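PDB 4CIT: vanadium-dependent haloperoxidase from Zobellia galactanivorans, which probably acts as a vanadate-dependent peroxidase that uses hydrogen peroxide to oxidise halide, with iodide as its substrate. Local coordinates for residues K238-V243 and T342-H347. Residues are numbered along the deposited sequence; the frame is centred on the assembly and turned at random.
Sequences KELKEV and TVINQH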
# COMPACT_ATOMS: atom_id res chain seq x y z
N LYS A 238 5.98 27.76 14.17
CA LYS A 238 5.21 28.16 13.04
C LYS A 238 4.36 27.04 12.51
O LYS A 238 3.19 27.24 12.17
CB LYS A 238 6.05 28.85 11.97
CG LYS A 238 6.56 30.18 12.57
CD LYS A 238 7.27 31.03 11.53
CE LYS A 238 7.87 32.29 12.14
NZ LYS A 238 8.86 32.82 11.19
N GLU A 239 4.96 25.87 12.37
CA GLU A 239 4.21 24.76 11.83
C GLU A 239 3.12 24.22 12.78
O GLU A 239 2.07 23.85 12.34
CB GLU A 239 5.20 23.61 11.50
CG GLU A 239 6.02 24.01 10.30
CD GLU A 239 6.54 22.91 9.46
OE1 GLU A 239 6.28 21.72 9.74
OE2 GLU A 239 7.23 23.29 8.45
N LEU A 240 3.35 24.30 14.07
CA LEU A 240 2.40 23.89 15.11
C LEU A 240 1.22 24.82 15.08
O LEU A 240 0.04 24.42 15.11
CB LEU A 240 3.11 24.07 16.48
CG LEU A 240 2.28 23.70 17.68
CD1 LEU A 240 2.00 22.22 17.61
CD2 LEU A 240 3.00 24.06 18.97
N LYS A 241 1.54 26.11 14.95
CA LYS A 241 0.52 27.13 14.88
C LYS A 241 -0.36 27.01 13.65
O LYS A 241 -1.56 27.22 13.72
CB LYS A 241 1.14 28.54 14.98
CG LYS A 241 0.13 29.70 15.07
CD LYS A 241 0.71 31.09 14.76
CE LYS A 241 -0.22 32.22 15.20
NZ LYS A 241 -1.33 32.49 14.24
N GLU A 242 0.21 26.63 12.52
CA GLU A 242 -0.55 26.32 11.33
C GLU A 242 -1.59 25.18 11.55
O GLU A 242 -2.66 25.34 11.22
CB GLU A 242 0.43 26.01 10.17
CG GLU A 242 -0.39 25.71 8.93
CD GLU A 242 0.35 25.22 7.69
OE1 GLU A 242 1.53 24.84 7.77
OE2 GLU A 242 -0.32 25.16 6.60
N VAL A 243 -1.20 24.04 12.11
CA VAL A 243 -2.07 22.95 12.48
C VAL A 243 -3.22 23.44 13.31
O VAL A 243 -4.39 23.13 13.06
CB VAL A 243 -1.30 21.79 13.15
CG1 VAL A 243 -2.31 20.68 13.50
CG2 VAL A 243 -0.30 21.23 12.14
N THR A 342 -0.57 16.56 21.00
CA THR A 342 0.21 16.46 22.25
C THR A 342 0.82 17.83 22.63
O THR A 342 0.64 18.30 23.77
CB THR A 342 1.30 15.43 22.09
OG1 THR A 342 0.72 14.23 21.49
CG2 THR A 342 1.93 15.13 23.45
N VAL A 343 1.44 18.52 21.67
CA VAL A 343 2.09 19.78 21.95
C VAL A 343 1.04 20.85 22.14
O VAL A 343 1.14 21.67 23.08
CB VAL A 343 3.06 20.22 20.81
CG1 VAL A 343 3.88 21.39 21.29
CG2 VAL A 343 4.00 19.04 20.42
N ILE A 344 0.01 20.78 21.35
CA ILE A 344 -1.05 21.81 21.48
C ILE A 344 -1.75 21.65 22.84
O ILE A 344 -1.98 22.68 23.53
CB ILE A 344 -2.05 21.77 20.29
CG1 ILE A 344 -1.37 22.29 18.97
CG2 ILE A 344 -3.31 22.55 20.67
CD1 ILE A 344 -2.12 21.77 17.78
N ASN A 345 -2.16 20.44 23.23
CA ASN A 345 -2.89 20.28 24.48
C ASN A 345 -2.00 20.54 25.73
O ASN A 345 -2.52 21.10 26.72
CB ASN A 345 -3.54 18.92 24.62
CG ASN A 345 -4.68 18.74 23.64
OD1 ASN A 345 -5.43 19.72 23.29
ND2 ASN A 345 -4.90 17.57 23.29
N GLN A 346 -0.70 20.25 25.65
CA GLN A 346 0.20 20.50 26.76
C GLN A 346 0.69 21.94 26.91
O GLN A 346 1.04 22.37 28.04
CB GLN A 346 1.36 19.48 26.79
CG GLN A 346 0.90 18.10 27.21
CD GLN A 346 1.80 16.88 26.85
OE1 GLN A 346 2.95 16.96 26.86
NE2 GLN A 346 1.19 15.77 26.52
N HIS A 347 0.72 22.70 25.82
CA HIS A 347 1.33 24.03 25.86
C HIS A 347 0.51 25.14 25.33
O HIS A 347 0.89 26.29 25.60
CB HIS A 347 2.70 24.01 25.16
CG HIS A 347 3.61 22.99 25.72
ND1 HIS A 347 4.28 23.19 26.92
CD2 HIS A 347 3.96 21.75 25.30
CE1 HIS A 347 4.96 22.11 27.24
NE2 HIS A 347 4.81 21.23 26.25
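L240 reaches across from helix 235-253 and sets its two methyls against V343 and I344 of the short helix 340-347. The two segments run at right angles, with axes 10.6 Å apart at closest approach. The tight part is small and wholly aliphatic. L240 CD1 lies 3.6 Å from I344 CG1 and 3.9 Å from V343 CB, so this methyl touches both residues. The other branch, CD2, meets V343 CG1 at 3.6 Å. CG of L240 stands anti to the backbone N (chi1 180°), which carries the fork out toward the second helix. The I344 chain passes alongside L240 in the opposite direction, and its CD1 is 4.1 Å from L240 CD1. CD1 of I344 then extends toward V243, where the packing is looser: V243 CG1 to I344 CD1 is 4.4 Å. With an alanine at L240 both methyls go, which is likely to open a gap facing V343 and I344 and leave V243 as the main link.

The polar side chains lie off this patch. K238 and K241 are on the exposed side of their helix, and K241 forms a salt bridge with D245. E242 pairs with R426, and E239 OE1 accepts a hydrogen bond from the backbone N of A427. V243 also touches M419 of helix 407-420, and its side chain is about 12 Å from a bound vanadate. This is a perpendicular helix-helix contact, with 342-347 in the PAP2-family region of the chain. The four touching residues are buried and purely apolar, so the join between these helices rests on shape and exclusion of water, not on charge.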